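Putative exported protein (Bacteroides fragilis, PDB 3FZX) probably binds a lipid or other hydrophobic molecule and carries calcium ions. Local coordinates at the interface of chains A and B. Coordinates in Å, arbitrary orientation; residue numbers count along the deposited sequence, not the author numbering. Chains: chain A/B, Putative exported protein.

Contacts 1 and 2 are neighbouring parts of one patch: their C-alpha centres are about 6 Å apart, and they share A:Tyr44 and A:Glu49. In both, strand 127-133 of chain B meets strands 30-44 and 47-58 of chain A; strand 63-74 of chain A meets strand 99-103 in contact 1 and strand 127-133 in contact 2. The C-alpha centre of contact 3 lies about 19 Å from that of contact 1 and 21 Å from that of contact 2. A:Arg72 holds A:Glu49 in contact 2, B:Arg72 reaches chain A carbonyls in contact 3, and by the two-fold each copy does both. Whether the pair forms in the cell the structure alone does not show.

Contact 1: the interface of chains A and B. Residues chain A 42, 44, 49, 51, 70; chain B 102, 132.
B:Tyr132, on strand 127-133, lays its ring over that of A:Tyr42 while its hydroxyl reaches A:Glu49 on strand 47-58 of chain A. The two rings are stacked with centroids 4.5 Å apart and planes inclined by 19°. They are offset, so that CE2 of A:Tyr42 sits over the rim of the B:Tyr132 ring. The methylene CB of B:Tyr132 covers the same A:Tyr42 face as a CH-pi contact, 3.7 Å from CE1. An unusual chi1 of 22° in B:Tyr132 goes with this placement, in which CB and the ring both meet A:Tyr42. The side chains themselves cross at about a right angle.

The polar contact is a hydrogen bond from the phenol OH of B:Tyr132 to the carboxylate OE2 of A:Glu49, 2.9 Å long. It uses the anti lone pair of OE2, the one pointing away from OE1. In A:Glu49, CG is anti to the backbone N (chi1 -172°), and a bend at chi2 turns the carboxylate so that OE2 meets the phenol.

Among the apolar contacts, CG of A:Glu49 lies 3.8 Å from CE2 of B:Tyr132. A:Val51 meets the tyrosine tip to tip, its CG2 methyl 3.6 Å from CE1 of B:Tyr132. Further along, A:Val70 turns CG2 towards the selenomethionine B:Met102, but their spacing is too short to be trusted.

Separately, an oxygen meets the ring edge in plane, without a hydrogen bond: the phenol OH of A:Tyr44 lies 3.2 Å from CD2 of B:Tyr132.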
loop_
_atom_site.group_PDB
_atom_site.type_symbol
_atom_site.label_atom_id
_atom_site.label_comp_id
_atom_site.label_asym_id
_atom_site.label_seq_id
_atom_site.Cartn_x
_atom_site.Cartn_y
_atom_site.Cartn_z
ATOM N N TYR A 42 -1.631 0.518 17.201
ATOM C CA TYR A 42 -0.364 -0.071 17.625
ATOM C C TYR A 42 0.711 1.004 17.687
ATOM O O TYR A 42 0.804 1.860 16.796
ATOM C CB TYR A 42 0.082 -1.116 16.603
ATOM C CG TYR A 42 -0.906 -2.239 16.380
ATOM C CD1 TYR A 42 -0.893 -3.372 17.187
ATOM C CD2 TYR A 42 -1.854 -2.170 15.366
ATOM C CE1 TYR A 42 -1.800 -4.414 16.980
ATOM C CE2 TYR A 42 -2.770 -3.206 15.155
ATOM C CZ TYR A 42 -2.734 -4.327 15.964
ATOM O OH TYR A 42 -3.634 -5.353 15.774
ATOM N N TYR A 44 4.673 2.090 17.633
ATOM C CA TYR A 44 5.994 1.749 17.172
ATOM C C TYR A 44 6.898 2.922 17.543
ATOM O O TYR A 44 6.427 4.044 17.661
ATOM C CB TYR A 44 5.983 1.522 15.660
ATOM C CG TYR A 44 5.304 0.241 15.239
ATOM C CD1 TYR A 44 6.034 -0.940 15.139
ATOM C CD2 TYR A 44 3.931 0.193 14.972
ATOM C CE1 TYR A 44 5.429 -2.129 14.771
ATOM C CE2 TYR A 44 3.312 -1.016 14.597
ATOM C CZ TYR A 44 4.077 -2.154 14.492
ATOM O OH TYR A 44 3.514 -3.340 14.128
ATOM N N GLU A 49 0.446 2.944 14.187
ATOM C CA GLU A 49 -0.258 2.221 13.141
ATOM C C GLU A 49 -1.706 2.023 13.587
ATOM O O GLU A 49 -1.945 1.504 14.683
ATOM C CB GLU A 49 0.357 0.849 12.929
ATOM C CG GLU A 49 -0.197 0.107 11.712
ATOM C CD GLU A 49 0.644 0.312 10.470
ATOM O OE1 GLU A 49 1.364 1.338 10.375
ATOM O OE2 GLU A 49 0.600 -0.579 9.581
ATOM N N VAL A 51 -5.347 0.265 12.347
ATOM C CA VAL A 51 -6.078 -0.597 11.434
ATOM C C VAL A 51 -7.558 -0.263 11.670
ATOM O O VAL A 51 -8.036 -0.333 12.811
ATOM C CB VAL A 51 -5.779 -2.103 11.721
ATOM C CG1 VAL A 51 -6.719 -3.028 10.938
ATOM C CG2 VAL A 51 -4.300 -2.446 11.405
ATOM N N VAL A 70 -5.554 1.091 6.515
ATOM C CA VAL A 70 -4.532 1.489 7.460
ATOM C C VAL A 70 -4.177 2.965 7.369
ATOM O O VAL A 70 -4.120 3.532 6.280
ATOM C CB VAL A 70 -3.288 0.604 7.270
ATOM C CG1 VAL A 70 -2.140 1.064 8.155
ATOM C CG2 VAL A 70 -3.673 -0.838 7.581
HETATM N N MSE B 102 1.062 -4.801 6.843
HETATM C CA MSE B 102 0.768 -3.681 5.959
HETATM C C MSE B 102 2.097 -2.999 5.645
HETATM O O MSE B 102 2.926 -2.803 6.532
HETATM C CB MSE B 102 -0.165 -2.674 6.630
HETATM C CG MSE B 102 -1.528 -3.210 7.088
HETATM SE SE MSE B 102 -2.964 -3.171 5.754
HETATM C CE MSE B 102 -2.348 -4.534 4.478
ATOM N N TYR B 132 1.677 -7.439 12.859
ATOM C CA TYR B 132 1.061 -7.444 14.191
ATOM C C TYR B 132 0.065 -8.557 14.294
ATOM O O TYR B 132 -0.609 -8.863 13.331
ATOM C CB TYR B 132 0.336 -6.131 14.498
ATOM C CG TYR B 132 -0.066 -5.348 13.284
ATOM C CD1 TYR B 132 -1.284 -5.559 12.624
ATOM C CD2 TYR B 132 0.800 -4.369 12.796
ATOM C CE1 TYR B 132 -1.596 -4.809 11.490
ATOM C CE2 TYR B 132 0.510 -3.628 11.688
ATOM C CZ TYR B 132 -0.664 -3.836 11.033
ATOM O OH TYR B 132 -0.823 -3.027 9.950
#

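Contact 2: the interface of chains A and B. Residues chain A 44, 46-49, 72-73; chain B 130, 141-142, 175.
B:Arg130 extends across A:Tyr44 and ends among acceptors of chain A, with more surface buried than any other residue here. Its chain is straight from CG to NE, sliding antiparallel past the tyrosine. The guanidinium lies nearly parallel to the A:Tyr44 ring, planes 5° apart, and the methylene CD sits over the same ring face, 3.8 Å from CE2. From the opposite side of the ring, at its rim, CZ3 of B:Trp175 comes 3.6 Å from CD1 of A:Tyr44.

At its tip, NH1 of B:Arg130 forms a salt bridge of 2.8 Å to OE1 of A:Glu49, met on the anti side and 30° out of the carboxylate plane. A:Arg72 holds that carboxylate side-on from within chain A: NE donates to OE1, and NH2 gives OE2 a nearly straight bond of 2.9 Å. NH2 of B:Arg130 donates to the carbonyl O of A:Cys73 at 3.0 Å and to the hydroxyl OG of A:Ser46.

B:Glu142 braces the arginine in its own chain, OE1 accepting from NE at 2.7 Å and also from NH2. The same OE1 lies 2.9 Å from OG of A:Ser46, a plausible hydrogen bond. A row of alternating charges, crossing the boundary between B:Arg130 and A:Glu49, probably helps hold the two chains in register.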
loop_
_atom_site.group_PDB
_atom_site.type_symbol
_atom_site.label_atom_id
_atom_site.label_comp_id
_atom_site.label_asym_id
_atom_site.label_seq_id
_atom_site.Cartn_x
_atom_site.Cartn_y
_atom_site.Cartn_z
ATOM N N TYR A 44 4.673 2.090 17.633
ATOM C CA TYR A 44 5.994 1.749 17.172
ATOM C C TYR A 44 6.898 2.922 17.543
ATOM O O TYR A 44 6.427 4.044 17.661
ATOM C CB TYR A 44 5.983 1.522 15.660
ATOM C CG TYR A 44 5.304 0.241 15.239
ATOM C CD1 TYR A 44 6.034 -0.940 15.139
ATOM C CD2 TYR A 44 3.931 0.193 14.972
ATOM C CE1 TYR A 44 5.429 -2.129 14.771
ATOM C CE2 TYR A 44 3.312 -1.016 14.597
ATOM C CZ TYR A 44 4.077 -2.154 14.492
ATOM O OH TYR A 44 3.514 -3.340 14.128
ATOM N N SER A 46 8.876 4.627 15.789
ATOM C CA SER A 46 8.773 5.642 14.737
ATOM C C SER A 46 7.391 6.281 14.537
ATOM O O SER A 46 7.219 7.035 13.569
ATOM C CB SER A 46 9.189 5.003 13.412
ATOM O OG SER A 46 8.277 3.973 13.088
ATOM N N GLY A 47 6.418 5.998 15.409
ATOM C CA GLY A 47 5.040 6.441 15.181
ATOM C C GLY A 47 4.003 5.326 15.294
ATOM O O GLY A 47 4.317 4.189 15.589
HETATM N N MSE A 48 2.763 5.658 15.017
HETATM C CA MSE A 48 1.622 4.781 15.262
HETATM C C MSE A 48 1.062 4.110 13.997
HETATM O O MSE A 48 1.178 4.645 12.894
HETATM C CB MSE A 48 0.544 5.664 15.893
HETATM C CG MSE A 48 -0.820 5.080 16.106
HETATM SE SE MSE A 48 -1.693 6.172 17.555
HETATM C CE MSE A 48 -1.629 7.927 16.655
ATOM N N GLU A 49 0.446 2.944 14.187
ATOM C CA GLU A 49 -0.258 2.221 13.141
ATOM C C GLU A 49 -1.706 2.023 13.587
ATOM O O GLU A 49 -1.945 1.504 14.683
ATOM C CB GLU A 49 0.357 0.849 12.929
ATOM C CG GLU A 49 -0.197 0.107 11.712
ATOM C CD GLU A 49 0.644 0.312 10.470
ATOM O OE1 GLU A 49 1.364 1.338 10.375
ATOM O OE2 GLU A 49 0.600 -0.579 9.581
ATOM N N ARG A 72 -1.172 5.568 9.208
ATOM C CA ARG A 72 0.086 5.462 9.906
ATOM C C ARG A 72 0.986 6.688 9.904
ATOM O O ARG A 72 0.978 7.489 8.979
ATOM C CB ARG A 72 0.925 4.276 9.393
ATOM C CG ARG A 72 1.459 4.420 7.994
ATOM C CD ARG A 72 2.616 3.453 7.626
ATOM N NE ARG A 72 2.318 2.042 7.846
ATOM C CZ ARG A 72 2.957 1.021 7.269
ATOM N NH1 ARG A 72 3.892 1.214 6.344
ATOM N NH2 ARG A 72 2.619 -0.225 7.587
ATOM N N CYS A 73 1.798 6.739 10.955
ATOM C CA CYS A 73 2.835 7.720 11.149
ATOM C C CYS A 73 4.132 6.940 11.162
ATOM O O CYS A 73 4.276 5.990 11.912
ATOM C CB CYS A 73 2.650 8.401 12.512
ATOM S SG CYS A 73 2.918 10.111 12.430
ATOM N N ARG B 130 4.982 -3.288 8.555
ATOM C CA ARG B 130 4.643 -3.548 9.952
ATOM C C ARG B 130 3.810 -4.823 10.039
ATOM O O ARG B 130 2.892 -5.018 9.241
ATOM C CB ARG B 130 3.897 -2.349 10.549
ATOM C CG ARG B 130 4.855 -1.130 10.777
ATOM C CD ARG B 130 4.111 0.106 11.084
ATOM N NE ARG B 130 4.981 1.189 11.536
ATOM C CZ ARG B 130 4.582 2.416 11.848
ATOM N NH1 ARG B 130 3.307 2.776 11.725
ATOM N NH2 ARG B 130 5.470 3.304 12.282
ATOM N N ALA B 141 5.993 -6.220 14.914
ATOM C CA ALA B 141 7.309 -5.919 14.382
ATOM C C ALA B 141 7.208 -4.837 13.320
ATOM O O ALA B 141 6.165 -4.684 12.698
ATOM C CB ALA B 141 7.908 -7.200 13.773
ATOM N N GLU B 142 8.300 -4.107 13.121
ATOM C CA GLU B 142 8.444 -3.153 12.024
ATOM C C GLU B 142 9.751 -3.407 11.269
ATOM O O GLU B 142 10.826 -3.504 11.898
ATOM C CB GLU B 142 8.450 -1.737 12.545
ATOM C CG GLU B 142 8.630 -0.669 11.454
ATOM C CD GLU B 142 8.638 0.741 12.020
ATOM O OE1 GLU B 142 7.569 1.332 12.229
ATOM O OE2 GLU B 142 9.730 1.283 12.241
ATOM N N TRP B 175 12.570 -3.693 14.256
ATOM C CA TRP B 175 12.217 -3.454 15.630
ATOM C C TRP B 175 11.083 -4.365 16.042
ATOM O O TRP B 175 10.150 -4.564 15.283
ATOM C CB TRP B 175 11.768 -2.030 15.782
ATOM C CG TRP B 175 11.344 -1.717 17.187
ATOM C CD1 TRP B 175 12.141 -1.283 18.181
ATOM C CD2 TRP B 175 10.025 -1.843 17.751
ATOM N NE1 TRP B 175 11.424 -1.121 19.326
ATOM C CE2 TRP B 175 10.119 -1.463 19.101
ATOM C CE3 TRP B 175 8.783 -2.254 17.248
ATOM C CZ2 TRP B 175 9.005 -1.450 19.972
ATOM C CZ3 TRP B 175 7.675 -2.257 18.108
ATOM C CH2 TRP B 175 7.797 -1.866 19.459
#

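Contact 3: the interface of chains A and B. Residues chain A 102-104, 128; chain B 72, 74, 105.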
loop_
_atom_site.group_PDB
_atom_site.type_symbol
_atom_site.label_atom_id
_atom_site.label_comp_id
_atom_site.label_asym_id
_atom_site.label_seq_id
_atom_site.Cartn_x
_atom_site.Cartn_y
_atom_site.Cartn_z
HETATM N N MSE A 102 -6.988 -1.852 -4.329
HETATM C CA MSE A 102 -5.598 -1.740 -3.910
HETATM C C MSE A 102 -5.101 -0.372 -4.371
HETATM O O MSE A 102 -5.378 0.051 -5.491
HETATM C CB MSE A 102 -4.736 -2.827 -4.551
HETATM C CG MSE A 102 -5.143 -4.278 -4.258
HETATM SE SE MSE A 102 -4.384 -5.078 -2.637
HETATM C CE MSE A 102 -5.306 -4.058 -1.231
ATOM N N GLY A 103 -4.363 0.301 -3.503
ATOM C CA GLY A 103 -3.771 1.574 -3.812
ATOM C C GLY A 103 -2.498 1.776 -3.034
ATOM O O GLY A 103 -2.155 0.989 -2.177
ATOM N N ASP A 104 -1.799 2.852 -3.346
ATOM C CA ASP A 104 -0.664 3.295 -2.556
ATOM C C ASP A 104 -1.134 3.787 -1.203
ATOM O O ASP A 104 -2.315 4.132 -1.030
ATOM C CB ASP A 104 0.001 4.484 -3.247
ATOM C CG ASP A 104 0.510 4.131 -4.620
ATOM O OD1 ASP A 104 1.620 3.537 -4.664
ATOM O OD2 ASP A 104 -0.228 4.402 -5.617
ATOM N N THR A 128 -2.374 5.893 -7.050
ATOM C CA THR A 128 -3.327 5.229 -7.935
ATOM C C THR A 128 -4.090 4.140 -7.177
ATOM O O THR A 128 -3.498 3.290 -6.511
ATOM C CB THR A 128 -2.622 4.644 -9.153
ATOM O OG1 THR A 128 -1.958 5.711 -9.824
ATOM C CG2 THR A 128 -3.606 3.966 -10.108
ATOM N N ARG B 72 2.132 -4.490 -9.615
ATOM C CA ARG B 72 1.565 -3.608 -10.607
ATOM C C ARG B 72 2.532 -2.739 -11.397
ATOM O O ARG B 72 3.592 -2.359 -10.917
ATOM C CB ARG B 72 0.501 -2.675 -9.998
ATOM C CG ARG B 72 1.024 -1.633 -9.047
ATOM C CD ARG B 72 0.054 -0.457 -8.758
ATOM N NE ARG B 72 -1.268 -0.863 -8.291
ATOM C CZ ARG B 72 -2.122 -0.084 -7.623
ATOM N NH1 ARG B 72 -1.791 1.144 -7.236
ATOM N NH2 ARG B 72 -3.318 -0.559 -7.290
ATOM N N SER B 74 2.242 0.866 -13.390
ATOM C CA SER B 74 1.490 2.070 -13.643
ATOM C C SER B 74 2.397 3.089 -14.346
ATOM O O SER B 74 3.454 3.462 -13.836
ATOM C CB SER B 74 0.940 2.644 -12.370
ATOM O OG SER B 74 0.303 3.854 -12.714
ATOM N N LEU B 105 3.623 0.022 -1.207
ATOM C CA LEU B 105 3.934 -0.636 -2.462
ATOM C C LEU B 105 5.326 -0.066 -2.746
ATOM O O LEU B 105 5.507 1.140 -2.753
ATOM C CB LEU B 105 2.945 -0.269 -3.572
ATOM C CG LEU B 105 1.502 -0.711 -3.406
ATOM C CD1 LEU B 105 0.671 -0.188 -4.560
ATOM C CD2 LEU B 105 1.440 -2.231 -3.308
HETATM O O HOH W 1 3.691 3.693 -3.039
#
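A:Met102 and A:Thr128 are both extended, on strands 99-103 and 127-133, and turn their backbone carbonyls to the guanidinium of B:Arg72. NH2 of B:Arg72 donates to O of A:Met102 at 2.8 Å, and NH1 to O of A:Thr128 at the same length of 2.8 Å. Both nitrogens come from above the carbonyl planes, by 69° and 43° respectively, rather than on a lone pair. The B:Arg72 chain bends at chi3 (54°), which turns the guanidinium towards the two strands.

A:Asp104 adds a looser salt bridge, its OD2 4.0 Å from NH1 of B:Arg72, with carboxylate and guanidinium planes steeply inclined. That oxygen also takes a nearly straight hydrogen bond of 3.0 Å from the backbone N of A:Thr128, which ties the aspartate to the strand whose carbonyl the arginine uses. The other oxygen, OD1, contacts a water at 2.6 Å; the same water lies 3.1 Å from the carbonyl O of B:Leu105, bridging the chains. The B:Leu105 side chain crosses the aspartate at about a right angle, its CD1 methyl 3.8 Å from OD1.

By clasping two strands with one side chain, this site probably adds a further attachment between the chains of the deposited pair, and may help set the angle between them.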